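Protein (hdlp (histone deacetylase-like protein)) (PDB 1C3P) probably acts as a zinc-dependent deacetylase of the histone deacetylase family, with a likely part in acetoin breakdown. Local coordinates at residues P147-R161 against G174-F186. Residues are numbered along the deposited sequence; the frame is centred on the assembly and turned at random.
Sequences PAVGIEYLRKKGFKR and GVQEAFYDTDQVF
Helix 147-156, with A148 beside A178 and F179, and helix 174-179 run in nearly the same direction, their axes 10.1 Å apart and inclined at -33°, and the two segments converge again where R161 passes Q184. F179 is a knob in a hole made by A148, I151, E152 and R155. A148 CA and R155 NH1 lie in the plane of its ring, at the edge, and F179 CZ lies 3.5 Å from I151 CG2. Alanine suits the floor of this hole, since a bare methyl lets the ring approach the helix backbone. I151 uses both branches; with CG2 anti to the backbone N, that methyl of I151 also reaches V185 CG2 (3.7 Å), while CD1 lies against F179 CE1. Both helices belong to the alpha/beta fold of the arginase-like deacetylases, on one side of its parallel sheet: helix 146-156 leads into strand 162-166, and helix 173-179 makes the beta-alpha-beta crossover from it to the neighbouring parallel strand 185-192. P147 and V175, which meet through CB and CG2, both rest on Y164. Farther along, R155 bends at chi3 and spreads its guanidinium across the polar margin. R155 NH2 donates to Q184 OE1 at 3.0 Å, nearly straight at 171°, in the guanidinium plane and on a carbonyl lone pair; the glutamine amide is turned 73° from that plane. NH1 makes a salt bridge to E152 OE1, weak as a hydrogen bond, and water 1 joins this same carboxylate oxygen to A178 O. T182 OG1 accepts from Q184 N (2.9 Å), an ST turn just before the strand.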
loop_
_atom_site.group_PDB
_atom_site.type_symbol
_atom_site.label_atom_id
_atom_site.label_comp_id
_atom_site.label_asym_id
_atom_site.label_seq_id
_atom_site.Cartn_x
_atom_site.Cartn_y
_atom_site.Cartn_z
ATOM N N PRO A 147 -6.858 4.939 -2.541
ATOM C CA PRO A 147 -6.074 6.183 -2.563
ATOM C C PRO A 147 -6.766 7.277 -3.430
ATOM O O PRO A 147 -6.788 8.462 -3.053
ATOM C CB PRO A 147 -4.747 5.737 -3.167
ATOM C CG PRO A 147 -4.614 4.311 -2.607
ATOM C CD PRO A 147 -6.022 3.796 -2.958
ATOM N N ALA A 148 -7.335 6.890 -4.576
ATOM C CA ALA A 148 -7.994 7.876 -5.456
ATOM C C ALA A 148 -9.286 8.396 -4.835
ATOM O O ALA A 148 -9.605 9.577 -4.959
ATOM C CB ALA A 148 -8.274 7.274 -6.842
ATOM N N VAL A 149 -10.026 7.522 -4.167
ATOM C CA VAL A 149 -11.245 7.935 -3.483
ATOM C C VAL A 149 -10.825 8.939 -2.421
ATOM O O VAL A 149 -11.429 10.012 -2.287
ATOM C CB VAL A 149 -11.947 6.739 -2.811
ATOM C CG1 VAL A 149 -13.058 7.210 -1.851
ATOM C CG2 VAL A 149 -12.538 5.840 -3.877
ATOM N N GLY A 150 -9.772 8.602 -1.681
ATOM C CA GLY A 150 -9.303 9.485 -0.623
ATOM C C GLY A 150 -8.822 10.846 -1.094
ATOM O O GLY A 150 -9.098 11.875 -0.460
ATOM N N ILE A 151 -8.079 10.860 -2.193
ATOM C CA ILE A 151 -7.569 12.112 -2.743
ATOM C C ILE A 151 -8.726 12.970 -3.256
ATOM O O ILE A 151 -8.722 14.182 -3.066
ATOM C CB ILE A 151 -6.544 11.827 -3.852
ATOM C CG1 ILE A 151 -5.266 11.247 -3.219
ATOM C CG2 ILE A 151 -6.242 13.107 -4.661
ATOM C CD1 ILE A 151 -4.282 10.685 -4.238
ATOM N N GLU A 152 -9.717 12.352 -3.894
ATOM C CA GLU A 152 -10.864 13.106 -4.389
ATOM C C GLU A 152 -11.677 13.596 -3.206
ATOM O O GLU A 152 -12.307 14.651 -3.255
ATOM C CB GLU A 152 -11.731 12.240 -5.302
ATOM C CG GLU A 152 -11.078 11.987 -6.646
ATOM C CD GLU A 152 -10.977 13.243 -7.491
ATOM O OE1 GLU A 152 -10.310 13.188 -8.537
ATOM O OE2 GLU A 152 -11.571 14.277 -7.121
ATOM N N TYR A 153 -11.640 12.836 -2.115
ATOM C CA TYR A 153 -12.357 13.249 -0.912
ATOM C C TYR A 153 -11.728 14.571 -0.447
ATOM O O TYR A 153 -12.427 15.529 -0.100
ATOM C CB TYR A 153 -12.209 12.166 0.176
ATOM C CG TYR A 153 -12.779 12.555 1.520
ATOM C CD1 TYR A 153 -14.131 12.362 1.829
ATOM C CD2 TYR A 153 -11.959 13.137 2.481
ATOM C CE1 TYR A 153 -14.638 12.747 3.087
ATOM C CE2 TYR A 153 -12.445 13.517 3.716
ATOM C CZ TYR A 153 -13.768 13.323 4.024
ATOM O OH TYR A 153 -14.186 13.696 5.282
ATOM N N LEU A 154 -10.400 14.627 -0.458
ATOM C CA LEU A 154 -9.686 15.834 -0.037
ATOM C C LEU A 154 -9.928 16.995 -1.020
ATOM O O LEU A 154 -10.096 18.150 -0.604
ATOM C CB LEU A 154 -8.186 15.533 0.091
ATOM C CG LEU A 154 -7.783 14.689 1.312
ATOM C CD1 LEU A 154 -6.355 14.150 1.151
ATOM C CD2 LEU A 154 -7.913 15.562 2.588
ATOM N N ARG A 155 -9.943 16.706 -2.319
ATOM C CA ARG A 155 -10.199 17.774 -3.289
ATOM C C ARG A 155 -11.568 18.390 -3.019
ATOM O O ARG A 155 -11.727 19.615 -3.073
ATOM C CB ARG A 155 -10.121 17.245 -4.731
ATOM C CG ARG A 155 -8.728 16.677 -5.083
ATOM C CD ARG A 155 -8.656 16.079 -6.482
ATOM N NE ARG A 155 -8.444 17.089 -7.508
ATOM C CZ ARG A 155 -8.442 16.839 -8.811
ATOM N NH1 ARG A 155 -8.651 15.602 -9.252
ATOM N NH2 ARG A 155 -8.188 17.822 -9.669
ATOM N N LYS A 156 -12.559 17.559 -2.708
ATOM C CA LYS A 156 -13.890 18.093 -2.439
ATOM C C LYS A 156 -13.891 18.976 -1.190
ATOM O O LYS A 156 -14.699 19.904 -1.079
ATOM C CB LYS A 156 -14.924 16.965 -2.307
ATOM C CG LYS A 156 -16.357 17.489 -2.145
ATOM C CD LYS A 156 -17.395 16.401 -2.300
ATOM C CE LYS A 156 -17.396 15.836 -3.721
ATOM N NZ LYS A 156 -17.738 16.871 -4.753
ATOM N N LYS A 157 -12.985 18.685 -0.258
ATOM C CA LYS A 157 -12.848 19.468 0.972
ATOM C C LYS A 157 -12.126 20.795 0.712
ATOM O O LYS A 157 -12.039 21.642 1.600
ATOM C CB LYS A 157 -12.079 18.689 2.052
ATOM C CG LYS A 157 -12.836 17.528 2.699
ATOM C CD LYS A 157 -14.099 17.999 3.399
ATOM C CE LYS A 157 -14.852 16.829 4.033
ATOM N NZ LYS A 157 -16.179 17.242 4.584
ATOM N N GLY A 158 -11.605 20.972 -0.497
ATOM C CA GLY A 158 -10.923 22.214 -0.832
ATOM C C GLY A 158 -9.408 22.166 -0.927
ATOM O O GLY A 158 -8.760 23.191 -1.163
ATOM N N PHE A 159 -8.813 20.997 -0.731
ATOM C CA PHE A 159 -7.365 20.928 -0.851
ATOM C C PHE A 159 -6.999 21.035 -2.324
ATOM O O PHE A 159 -7.628 20.398 -3.161
ATOM C CB PHE A 159 -6.824 19.631 -0.251
ATOM C CG PHE A 159 -6.858 19.606 1.251
ATOM C CD1 PHE A 159 -8.009 19.224 1.939
ATOM C CD2 PHE A 159 -5.756 20.038 1.975
ATOM C CE1 PHE A 159 -8.050 19.281 3.338
ATOM C CE2 PHE A 159 -5.780 20.103 3.371
ATOM C CZ PHE A 159 -6.924 19.726 4.054
ATOM N N LYS A 160 -5.987 21.839 -2.631
ATOM C CA LYS A 160 -5.554 22.051 -4.010
ATOM C C LYS A 160 -4.138 21.585 -4.320
ATOM O O LYS A 160 -3.672 21.694 -5.460
ATOM C CB LYS A 160 -5.704 23.538 -4.348
ATOM C CG LYS A 160 -7.157 23.993 -4.346
ATOM C CD LYS A 160 -7.322 25.512 -4.275
ATOM C CE LYS A 160 -6.578 26.251 -5.377
ATOM N NZ LYS A 160 -5.098 26.180 -5.204
ATOM N N ARG A 161 -3.441 21.086 -3.307
ATOM C CA ARG A 161 -2.080 20.582 -3.497
ATOM C C ARG A 161 -1.934 19.334 -2.645
ATOM O O ARG A 161 -1.566 19.396 -1.473
ATOM C CB ARG A 161 -1.027 21.615 -3.076
ATOM C CG ARG A 161 -0.989 22.882 -3.934
ATOM C CD ARG A 161 0.222 23.738 -3.567
ATOM N NE ARG A 161 0.235 24.149 -2.165
ATOM C CZ ARG A 161 -0.552 25.086 -1.634
ATOM N NH1 ARG A 161 -1.432 25.733 -2.388
ATOM N NH2 ARG A 161 -0.465 25.371 -0.340
ATOM N N GLY A 174 -3.048 2.669 -11.221
ATOM C CA GLY A 174 -4.394 3.172 -11.058
ATOM C C GLY A 174 -4.352 4.619 -10.582
ATOM O O GLY A 174 -5.035 5.471 -11.145
ATOM N N VAL A 175 -3.570 4.907 -9.544
ATOM C CA VAL A 175 -3.457 6.282 -9.034
ATOM C C VAL A 175 -2.829 7.213 -10.095
ATOM O O VAL A 175 -3.237 8.369 -10.251
ATOM C CB VAL A 175 -2.605 6.311 -7.732
ATOM C CG1 VAL A 175 -2.586 7.741 -7.123
ATOM C CG2 VAL A 175 -3.175 5.309 -6.727
ATOM N N GLN A 176 -1.831 6.720 -10.820
ATOM C CA GLN A 176 -1.201 7.549 -11.850
ATOM C C GLN A 176 -2.220 8.029 -12.876
ATOM O O GLN A 176 -2.304 9.214 -13.191
ATOM C CB GLN A 176 -0.099 6.775 -12.581
ATOM C CG GLN A 176 0.496 7.562 -13.742
ATOM C CD GLN A 176 1.684 6.890 -14.364
ATOM O OE1 GLN A 176 2.676 6.619 -13.684
ATOM N NE2 GLN A 176 1.607 6.622 -15.676
ATOM N N GLU A 177 -2.999 7.096 -13.403
ATOM C CA GLU A 177 -4.002 7.449 -14.404
ATOM C C GLU A 177 -5.014 8.440 -13.857
ATOM O O GLU A 177 -5.396 9.409 -14.522
ATOM C CB GLU A 177 -4.721 6.185 -14.869
ATOM C CG GLU A 177 -5.758 6.436 -15.964
ATOM C CD GLU A 177 -6.366 5.144 -16.473
ATOM O OE1 GLU A 177 -7.512 4.811 -16.093
ATOM O OE2 GLU A 177 -5.673 4.442 -17.236
ATOM N N ALA A 178 -5.437 8.202 -12.623
ATOM C CA ALA A 178 -6.432 9.050 -11.974
ATOM C C ALA A 178 -6.080 10.539 -11.883
ATOM O O ALA A 178 -6.958 11.407 -11.967
ATOM C CB ALA A 178 -6.732 8.503 -10.584
ATOM N N PHE A 179 -4.800 10.844 -11.719
ATOM C CA PHE A 179 -4.376 12.229 -11.568
ATOM C C PHE A 179 -3.332 12.676 -12.561
ATOM O O PHE A 179 -2.684 13.711 -12.369
ATOM C CB PHE A 179 -3.854 12.410 -10.150
ATOM C CG PHE A 179 -4.844 11.988 -9.125
ATOM C CD1 PHE A 179 -4.697 10.782 -8.439
ATOM C CD2 PHE A 179 -6.001 12.739 -8.933
ATOM C CE1 PHE A 179 -5.703 10.323 -7.570
ATOM C CE2 PHE A 179 -7.011 12.288 -8.069
ATOM C CZ PHE A 179 -6.857 11.075 -7.390
ATOM N N TYR A 180 -3.203 11.909 -13.632
ATOM C CA TYR A 180 -2.212 12.170 -14.657
ATOM C C TYR A 180 -2.376 13.541 -15.302
ATOM O O TYR A 180 -1.392 14.195 -15.672
ATOM C CB TYR A 180 -2.313 11.100 -15.740
ATOM C CG TYR A 180 -1.003 10.847 -16.417
ATOM C CD1 TYR A 180 -0.873 10.956 -17.796
ATOM C CD2 TYR A 180 0.120 10.455 -15.664
ATOM C CE1 TYR A 180 0.327 10.683 -18.420
ATOM C CE2 TYR A 180 1.326 10.178 -16.275
ATOM C CZ TYR A 180 1.422 10.293 -17.660
ATOM O OH TYR A 180 2.604 10.016 -18.282
ATOM N N ASP A 181 -3.635 13.949 -15.413
ATOM C CA ASP A 181 -4.071 15.201 -16.029
ATOM C C ASP A 181 -4.105 16.481 -15.173
ATOM O O ASP A 181 -4.336 17.578 -15.696
ATOM C CB ASP A 181 -5.460 14.930 -16.640
ATOM C CG ASP A 181 -6.396 16.106 -16.541
ATOM O OD1 ASP A 181 -6.659 16.566 -15.408
ATOM O OD2 ASP A 181 -6.890 16.561 -17.593
ATOM N N THR A 182 -3.871 16.371 -13.874
ATOM C CA THR A 182 -3.945 17.561 -13.039
ATOM C C THR A 182 -2.685 17.950 -12.292
ATOM O O THR A 182 -1.857 17.110 -11.968
ATOM C CB THR A 182 -5.102 17.437 -12.003
ATOM O OG1 THR A 182 -5.136 18.604 -11.181
ATOM C CG2 THR A 182 -4.906 16.219 -11.101
ATOM N N ASP A 183 -2.558 19.237 -12.004
ATOM C CA ASP A 183 -1.411 19.740 -11.270
ATOM C C ASP A 183 -1.798 19.938 -9.807
ATOM O O ASP A 183 -1.021 20.458 -9.013
ATOM C CB ASP A 183 -0.928 21.061 -11.892
ATOM C CG ASP A 183 -1.949 22.179 -11.763
ATOM O OD1 ASP A 183 -3.149 21.917 -11.977
ATOM O OD2 ASP A 183 -1.549 23.327 -11.467
ATOM N N GLN A 184 -3.009 19.517 -9.447
ATOM C CA GLN A 184 -3.454 19.648 -8.068
ATOM C C GLN A 184 -3.011 18.442 -7.246
ATOM O O GLN A 184 -2.987 18.475 -6.015
ATOM C CB GLN A 184 -4.964 19.792 -7.992
ATOM C CG GLN A 184 -5.488 21.028 -8.697
ATOM C CD GLN A 184 -6.911 21.354 -8.315
ATOM O OE1 GLN A 184 -7.797 20.511 -8.390
ATOM N NE2 GLN A 184 -7.138 22.591 -7.905
ATOM N N VAL A 185 -2.678 17.369 -7.941
ATOM C CA VAL A 185 -2.212 16.175 -7.262
ATOM C C VAL A 185 -0.863 15.824 -7.857
ATOM O O VAL A 185 -0.664 15.952 -9.066
ATOM C CB VAL A 185 -3.196 15.000 -7.464
ATOM C CG1 VAL A 185 -2.726 13.771 -6.658
ATOM C CG2 VAL A 185 -4.601 15.427 -7.029
ATOM N N PHE A 186 0.067 15.413 -7.001
ATOM C CA PHE A 186 1.394 15.014 -7.439
ATOM C C PHE A 186 1.560 13.594 -6.935
ATOM O O PHE A 186 1.331 13.329 -5.765
ATOM C CB PHE A 186 2.484 15.911 -6.818
ATOM C CG PHE A 186 3.852 15.658 -7.384
ATOM C CD1 PHE A 186 4.484 16.619 -8.165
ATOM C CD2 PHE A 186 4.489 14.434 -7.192
ATOM C CE1 PHE A 186 5.725 16.363 -8.746
ATOM C CE2 PHE A 186 5.726 14.172 -7.766
ATOM C CZ PHE A 186 6.345 15.147 -8.550
HETATM O O HOH W 1 -9.467 11.288 -10.580
#